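Local structure of peptidoglycan recognition protein 3 (Branchiostoma belcheri tsingtauense, 4Z8I) at residues 6-14 with 33-41; 59-67 with 182-190. The protein is an amphioxus peptidoglycan recognition protein, a zinc-dependent amidase that probably cleaves the bond between N-acetylmuramoyl sugar and L-alanine, fused to a chitin-binding domain. One frame throughout, in Å; residues are numbered along the deposited sequence.

Interaction 1 (6-14 with 33-41)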
loop_
_atom_site.group_PDB
_atom_site.type_symbol
_atom_site.label_atom_id
_atom_site.label_comp_id
_atom_site.label_asym_id
_atom_site.label_seq_id
_atom_site.Cartn_x
_atom_site.Cartn_y
_atom_site.Cartn_z
ATOM N N ARG A 6 -18.312 -12.297 -3.420
ATOM C CA ARG A 6 -19.663 -11.873 -3.757
ATOM C C ARG A 6 -20.046 -10.587 -3.033
ATOM O O ARG A 6 -19.330 -10.126 -2.145
ATOM C CB ARG A 6 -20.656 -12.980 -3.416
ATOM C CG ARG A 6 -20.172 -14.363 -3.801
ATOM C CD ARG A 6 -21.236 -15.129 -4.560
ATOM N NE ARG A 6 -22.471 -15.265 -3.797
ATOM C CZ ARG A 6 -23.586 -15.804 -4.280
ATOM N NH1 ARG A 6 -23.616 -16.253 -5.527
ATOM N NH2 ARG A 6 -24.668 -15.890 -3.521
ATOM N N SER A 7 -21.181 -10.015 -3.422
ATOM C CA SER A 7 -21.650 -8.763 -2.841
ATOM C C SER A 7 -22.654 -9.019 -1.728
ATOM O O SER A 7 -22.952 -8.127 -0.933
ATOM C CB SER A 7 -22.286 -7.883 -3.918
ATOM O OG SER A 7 -23.392 -8.534 -4.520
ATOM N N ASP A 8 -23.177 -10.241 -1.677
ATOM C CA ASP A 8 -24.158 -10.605 -0.661
ATOM C C ASP A 8 -23.495 -11.172 0.590
ATOM O O ASP A 8 -24.153 -11.374 1.611
ATOM C CB ASP A 8 -25.198 -11.582 -1.223
ATOM C CG ASP A 8 -24.584 -12.883 -1.712
ATOM O OD1 ASP A 8 -23.348 -12.949 -1.868
ATOM O OD2 ASP A 8 -25.349 -13.840 -1.954
ATOM N N GLY A 9 -22.192 -11.426 0.508
ATOM C CA GLY A 9 -21.426 -11.866 1.660
ATOM C C GLY A 9 -21.272 -13.372 1.771
ATOM O O GLY A 9 -20.775 -13.880 2.779
ATOM N N ARG A 10 -21.697 -14.089 0.736
ATOM C CA ARG A 10 -21.576 -15.539 0.724
ATOM C C ARG A 10 -20.306 -15.979 -0.003
ATOM O O ARG A 10 -19.681 -15.188 -0.710
ATOM C CB ARG A 10 -22.821 -16.173 0.104
ATOM C CG ARG A 10 -24.117 -15.659 0.720
ATOM C CD ARG A 10 -25.097 -16.781 1.031
ATOM N NE ARG A 10 -24.584 -17.690 2.052
ATOM C CZ ARG A 10 -25.275 -18.701 2.572
ATOM N NH1 ARG A 10 -26.519 -18.935 2.172
ATOM N NH2 ARG A 10 -24.724 -19.476 3.493
ATOM N N CYS A 11 -19.923 -17.238 0.186
ATOM C CA CYS A 11 -18.661 -17.746 -0.343
ATOM C C CYS A 11 -18.647 -19.269 -0.321
ATOM O O CYS A 11 -19.607 -19.898 0.120
ATOM C CB CYS A 11 -17.490 -17.213 0.486
ATOM S SG CYS A 11 -17.513 -17.762 2.218
ATOM N N GLY A 12 -17.551 -19.860 -0.789
ATOM C CA GLY A 12 -17.419 -21.305 -0.809
ATOM C C GLY A 12 -17.776 -21.923 -2.147
ATOM O O GLY A 12 -18.019 -21.209 -3.121
ATOM N N PRO A 13 -17.812 -23.262 -2.200
ATOM C CA PRO A 13 -18.079 -24.025 -3.425
ATOM C C PRO A 13 -19.553 -24.019 -3.830
ATOM O O PRO A 13 -19.875 -24.433 -4.945
ATOM C CB PRO A 13 -17.643 -25.442 -3.045
ATOM C CG PRO A 13 -17.862 -25.511 -1.579
ATOM C CD PRO A 13 -17.538 -24.144 -1.051
ATOM N N ASN A 14 -20.430 -23.559 -2.942
ATOM C CA ASN A 14 -21.859 -23.495 -3.240
ATOM C C ASN A 14 -22.298 -22.116 -3.731
ATOM O O ASN A 14 -23.332 -21.978 -4.386
ATOM C CB ASN A 14 -22.687 -23.904 -2.021
ATOM C CG ASN A 14 -22.512 -25.366 -1.658
ATOM O OD1 ASN A 14 -22.137 -26.187 -2.496
ATOM N ND2 ASN A 14 -22.792 -25.700 -0.404
ATOM N N CYS A 33 -12.837 -14.452 6.330
ATOM C CA CYS A 33 -12.780 -15.904 6.429
ATOM C C CYS A 33 -14.042 -16.553 5.883
ATOM O O CYS A 33 -15.153 -16.198 6.275
ATOM C CB CYS A 33 -12.572 -16.333 7.879
ATOM S SG CYS A 33 -10.997 -15.822 8.590
ATOM N N CYS A 34 -13.867 -17.509 4.977
ATOM C CA CYS A 34 -14.990 -18.260 4.439
ATOM C C CYS A 34 -15.230 -19.491 5.305
ATOM O O CYS A 34 -14.384 -20.381 5.370
ATOM C CB CYS A 34 -14.705 -18.677 2.996
ATOM S SG CYS A 34 -16.148 -19.263 2.082
ATOM N N SER A 35 -16.382 -19.538 5.965
ATOM C CA SER A 35 -16.686 -20.601 6.922
ATOM C C SER A 35 -17.255 -21.858 6.263
ATOM O O SER A 35 -17.338 -21.945 5.037
ATOM C CB SER A 35 -17.665 -20.091 7.981
ATOM O OG SER A 35 -18.935 -19.824 7.412
ATOM N N GLU A 36 -17.637 -22.829 7.094
ATOM C CA GLU A 36 -18.272 -24.063 6.633
ATOM C C GLU A 36 -19.579 -23.769 5.917
ATOM O O GLU A 36 -19.930 -24.421 4.934
ATOM C CB GLU A 36 -18.595 -24.973 7.822
ATOM C CG GLU A 36 -17.422 -25.718 8.426
ATOM C CD GLU A 36 -17.812 -26.445 9.697
ATOM O OE1 GLU A 36 -18.992 -26.337 10.095
ATOM O OE2 GLU A 36 -16.946 -27.116 10.297
ATOM N N TRP A 37 -20.303 -22.783 6.433
ATOM C CA TRP A 37 -21.668 -22.524 6.005
ATOM C C TRP A 37 -21.732 -21.550 4.837
ATOM O O TRP A 37 -22.810 -21.109 4.442
ATOM C CB TRP A 37 -22.479 -22.009 7.192
ATOM C CG TRP A 37 -22.220 -22.807 8.430
ATOM C CD1 TRP A 37 -21.360 -22.496 9.445
ATOM C CD2 TRP A 37 -22.807 -24.065 8.773
ATOM N NE1 TRP A 37 -21.386 -23.482 10.404
ATOM C CE2 TRP A 37 -22.269 -24.455 10.015
ATOM C CE3 TRP A 37 -23.743 -24.897 8.154
ATOM C CZ2 TRP A 37 -22.636 -25.640 10.646
ATOM C CZ3 TRP A 37 -24.105 -26.070 8.781
ATOM C CH2 TRP A 37 -23.554 -26.432 10.013
ATOM N N GLY A 38 -20.569 -21.221 4.287
ATOM C CA GLY A 38 -20.496 -20.404 3.092
ATOM C C GLY A 38 -20.771 -18.935 3.330
ATOM O O GLY A 38 -21.284 -18.246 2.449
ATOM N N TRP A 39 -20.438 -18.455 4.524
ATOM C CA TRP A 39 -20.521 -17.030 4.818
ATOM C C TRP A 39 -19.132 -16.447 5.024
ATOM O O TRP A 39 -18.244 -17.105 5.568
ATOM C CB TRP A 39 -21.365 -16.771 6.070
ATOM C CG TRP A 39 -22.840 -16.880 5.857
ATOM C CD1 TRP A 39 -23.642 -17.934 6.186
ATOM C CD2 TRP A 39 -23.696 -15.891 5.277
ATOM N NE1 TRP A 39 -24.945 -17.663 5.843
ATOM C CE2 TRP A 39 -25.005 -16.415 5.279
ATOM C CE3 TRP A 39 -23.483 -14.613 4.751
ATOM C CZ2 TRP A 39 -26.093 -15.705 4.777
ATOM C CZ3 TRP A 39 -24.562 -13.912 4.253
ATOM C CH2 TRP A 39 -25.850 -14.457 4.271
ATOM N N CYS A 40 -18.942 -15.212 4.581
ATOM C CA CYS A 40 -17.742 -14.471 4.932
ATOM C C CYS A 40 -17.917 -13.903 6.337
ATOM O O CYS A 40 -18.843 -13.128 6.593
ATOM C CB CYS A 40 -17.470 -13.356 3.920
ATOM S SG CYS A 40 -16.927 -13.957 2.298
ATOM N N GLY A 41 -17.034 -14.309 7.247
ATOM C CA GLY A 41 -17.115 -13.905 8.639
ATOM C C GLY A 41 -15.772 -13.487 9.208
ATOM O O GLY A 41 -14.770 -13.476 8.495
HETATM O O HOH W 1 -21.632 -24.306 2.089
#
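D8 and G9 meet the indole of W39 through their carbonyl oxygens, where 6-14 runs beside 33-41 in the disulfide-rich, hevein-like chitin-binding domain. D8 O lies 3.7 Å from W39 CZ3. The D8 carboxylate turns back on its own segment: OD1 takes R10 N in an Asx turn, and OD2 is in a salt bridge with R6 NH2 (2.7 Å). G9 O then accepts a nearly straight bond from C40 N (2.9 Å, 173°), next to a single beta bridge between R10 and W39. R10 is bent at chi2 and chi3, which folds its guanidinium flat onto one face of W39. The planes are 19° apart, and CZ sits 3.8 Å from the centroid of the five-membered ring, a cation-pi stack. CD adds a CH-pi contact over the six-membered ring. R10 NE also gives a weak bond to G38 O, which accepts C11 N at 2.8 Å. C11 points at the other segment, and chi1 of 63° sets its SG between its backbone N and carbonyl carbon, where it forms the disulfide with C34 SG (2.0 Å); C40, held to C25 by another disulfide, packs its SG 3.8 Å from C11 CB. In hevein-type domains the serine and aromatic residues of this cysteine-rich turn bind chitin, so S35, W37 and W39 are consistent with a sugar-binding surface, with R10 backing W39. Past G12, a water weakly links N14 ND2 to E36 O, lying 3.1 Å from ND2.

Interaction 2 (59-67 with 182-190); sequences SSGTCPRIV and SLISCGVSL
P64 sets its pyrrolidine ring over one face of the flat S182-L183 peptide: CD stands 3.6 Å from S182 O and CG 3.9 Å from L183 N. S182 CB borders this patch, 3.8 Å from P64 CD, and CD also approaches C186 CB. Without the ring carbons CG and CD, as with an alanine here, the face of that peptide would probably be left uncovered on this side. Just before the proline, the C63-C186 disulfide pins the segment to the helix covalently, with a chi3 of 85°; C186 SG is anti to its own backbone N (-175°), reaching outward from the helix to C63. T62 O rests 3.4 Å from S182 CB, while S182 OG is tied to A178 O within the helix. Beyond the proline, I66 and L183 cross at about a right angle and touch through their CD1 methyls, 4.0 Å apart. The contact thus fastens the segment leading into edge strand 66-67 of the mixed sheet of the amidase domain to helix 174-190. V138 of the neighbouring strand 138-140 touches both P64 and L183, and I161 of strand 158-163 packs on L183 and I184.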
loop_
_atom_site.group_PDB
_atom_site.type_symbol
_atom_site.label_atom_id
_atom_site.label_comp_id
_atom_site.label_asym_id
_atom_site.label_seq_id
_atom_site.Cartn_x
_atom_site.Cartn_y
_atom_site.Cartn_z
ATOM N N SER A 59 -0.229 -15.005 -0.802
ATOM C CA SER A 59 0.282 -14.004 -1.732
ATOM C C SER A 59 -0.781 -12.964 -2.068
ATOM O O SER A 59 -0.465 -11.873 -2.543
ATOM C CB SER A 59 0.791 -14.674 -3.009
ATOM O OG SER A 59 -0.204 -15.500 -3.591
ATOM N N SER A 60 -2.040 -13.309 -1.817
ATOM C CA SER A 60 -3.154 -12.413 -2.089
ATOM C C SER A 60 -3.758 -11.900 -0.787
ATOM O O SER A 60 -4.893 -11.423 -0.764
ATOM C CB SER A 60 -4.226 -13.140 -2.900
ATOM O OG SER A 60 -3.647 -13.868 -3.969
ATOM N N GLY A 61 -2.992 -12.000 0.295
ATOM C CA GLY A 61 -3.471 -11.604 1.607
ATOM C C GLY A 61 -3.536 -10.102 1.811
ATOM O O GLY A 61 -3.424 -9.330 0.857
ATOM N N THR A 62 -3.723 -9.685 3.059
ATOM C CA THR A 62 -3.810 -8.264 3.375
ATOM C C THR A 62 -2.450 -7.597 3.238
ATOM O O THR A 62 -2.352 -6.469 2.763
ATOM C CB THR A 62 -4.353 -8.020 4.798
ATOM O OG1 THR A 62 -3.498 -8.657 5.756
ATOM C CG2 THR A 62 -5.758 -8.568 4.935
ATOM N N CYS A 63 -1.403 -8.303 3.650
ATOM C CA CYS A 63 -0.050 -7.763 3.585
ATOM C C CYS A 63 0.699 -8.222 2.333
ATOM O O CYS A 63 0.906 -9.419 2.129
ATOM C CB CYS A 63 0.735 -8.136 4.845
ATOM S SG CYS A 63 0.205 -7.240 6.323
ATOM N N PRO A 64 1.110 -7.261 1.491
ATOM C CA PRO A 64 1.865 -7.531 0.263
ATOM C C PRO A 64 3.326 -7.785 0.591
ATOM O O PRO A 64 3.780 -7.351 1.649
ATOM C CB PRO A 64 1.739 -6.216 -0.503
ATOM C CG PRO A 64 1.675 -5.182 0.574
ATOM C CD PRO A 64 0.887 -5.817 1.694
ATOM N N ARG A 65 4.059 -8.467 -0.283
ATOM C CA ARG A 65 5.481 -8.668 -0.030
ATOM C C ARG A 65 6.241 -7.348 -0.132
ATOM O O ARG A 65 6.313 -6.740 -1.200
ATOM C CB ARG A 65 6.083 -9.707 -0.976
ATOM C CG ARG A 65 7.577 -9.951 -0.749
ATOM C CD ARG A 65 7.895 -10.268 0.716
ATOM N NE ARG A 65 9.334 -10.251 0.981
ATOM C CZ ARG A 65 10.091 -11.339 1.088
ATOM N NH1 ARG A 65 11.393 -11.227 1.324
ATOM N NH2 ARG A 65 9.548 -12.543 0.963
ATOM N N ILE A 66 6.795 -6.910 0.993
ATOM C CA ILE A 66 7.584 -5.688 1.044
ATOM C C ILE A 66 9.065 -6.003 0.859
ATOM O O ILE A 66 9.650 -6.753 1.644
ATOM C CB ILE A 66 7.391 -4.958 2.387
ATOM C CG1 ILE A 66 5.908 -4.646 2.614
ATOM C CG2 ILE A 66 8.232 -3.688 2.432
ATOM C CD1 ILE A 66 5.601 -4.110 3.992
ATOM N N VAL A 67 9.661 -5.436 -0.187
ATOM C CA VAL A 67 11.096 -5.558 -0.414
ATOM C C VAL A 67 11.828 -4.675 0.592
ATOM O O VAL A 67 11.701 -3.451 0.555
ATOM C CB VAL A 67 11.479 -5.122 -1.842
ATOM C CG1 VAL A 67 12.976 -5.238 -2.053
ATOM C CG2 VAL A 67 10.739 -5.954 -2.872
ATOM N N SER A 182 -3.145 -2.727 -0.488
ATOM C CA SER A 182 -2.831 -3.787 0.459
ATOM C C SER A 182 -1.856 -3.292 1.513
ATOM O O SER A 182 -1.920 -3.712 2.662
ATOM C CB SER A 182 -2.241 -5.000 -0.257
ATOM O OG SER A 182 -3.088 -5.421 -1.306
ATOM N N LEU A 183 -0.948 -2.404 1.118
ATOM C CA LEU A 183 0.003 -1.834 2.063
ATOM C C LEU A 183 -0.752 -1.057 3.127
ATOM O O LEU A 183 -0.540 -1.253 4.328
ATOM C CB LEU A 183 1.000 -0.918 1.356
ATOM C CG LEU A 183 2.029 -0.256 2.275
ATOM C CD1 LEU A 183 2.899 -1.303 2.953
ATOM C CD2 LEU A 183 2.884 0.727 1.508
ATOM N N ILE A 184 -1.642 -0.182 2.670
ATOM C CA ILE A 184 -2.477 0.608 3.566
ATOM C C ILE A 184 -3.270 -0.293 4.510
ATOM O O ILE A 184 -3.279 -0.082 5.728
ATOM C CB ILE A 184 -3.441 1.511 2.774
ATOM C CG1 ILE A 184 -2.649 2.488 1.902
ATOM C CG2 ILE A 184 -4.347 2.274 3.718
ATOM C CD1 ILE A 184 -3.514 3.360 0.999
ATOM N N SER A 185 -3.919 -1.303 3.937
ATOM C CA SER A 185 -4.709 -2.259 4.705
ATOM C C SER A 185 -3.866 -2.929 5.787
ATOM O O SER A 185 -4.285 -3.029 6.935
ATOM C CB SER A 185 -5.307 -3.311 3.769
ATOM O OG SER A 185 -6.110 -4.234 4.476
ATOM N N CYS A 186 -2.673 -3.371 5.406
ATOM C CA CYS A 186 -1.730 -4.017 6.312
ATOM C C CYS A 186 -1.391 -3.097 7.477
ATOM O O CYS A 186 -1.416 -3.509 8.645
ATOM C CB CYS A 186 -0.455 -4.368 5.539
ATOM S SG CYS A 186 0.786 -5.292 6.460
ATOM N N GLY A 187 -1.072 -1.849 7.149
ATOM C CA GLY A 187 -0.760 -0.854 8.159
ATOM C C GLY A 187 -1.914 -0.649 9.118
ATOM O O GLY A 187 -1.702 -0.425 10.311
ATOM N N VAL A 188 -3.137 -0.727 8.595
ATOM C CA VAL A 188 -4.325 -0.615 9.437
ATOM C C VAL A 188 -4.461 -1.833 10.354
ATOM O O VAL A 188 -4.776 -1.703 11.539
ATOM C CB VAL A 188 -5.606 -0.435 8.593
ATOM C CG1 VAL A 188 -6.837 -0.401 9.480
ATOM C CG2 VAL A 188 -5.524 0.842 7.782
ATOM N N SER A 189 -4.202 -3.012 9.800
ATOM C CA SER A 189 -4.312 -4.258 10.549
ATOM C C SER A 189 -3.280 -4.341 11.671
ATOM O O SER A 189 -3.522 -4.981 12.694
ATOM C CB SER A 189 -4.175 -5.462 9.614
ATOM O OG SER A 189 -2.838 -5.629 9.180
ATOM N N LEU A 190 -2.137 -3.687 11.479
ATOM C CA LEU A 190 -1.079 -3.671 12.490
ATOM C C LEU A 190 -1.277 -2.582 13.549
ATOM O O LEU A 190 -0.721 -2.662 14.646
ATOM C CB LEU A 190 0.289 -3.488 11.830
ATOM C CG LEU A 190 0.776 -4.612 10.916
ATOM C CD1 LEU A 190 2.080 -4.234 10.229
ATOM C CD2 LEU A 190 0.941 -5.900 11.700
#

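Overall arrangement
The two contacts follow one another along the chain: interaction 1 closes within the small chitin-binding domain before interaction 2 opens at the start of the amidase domain. Their centres are about 22 Å apart and their nearest atoms about 9 Å, without touching. Interaction 1, its centre about 26 Å from the centre of the chain, packs the 6-14 loop against 33-41, which supplies two strands of the small three-stranded antiparallel sheet; interaction 2, centred about 7 Å from the chain centre, joins the edge of the six-stranded mixed sheet to helix 174-190. Each module is braced by its own disulfides; H28, from the loop between the two segments of interaction 1, reaches that helix at S182 and S185.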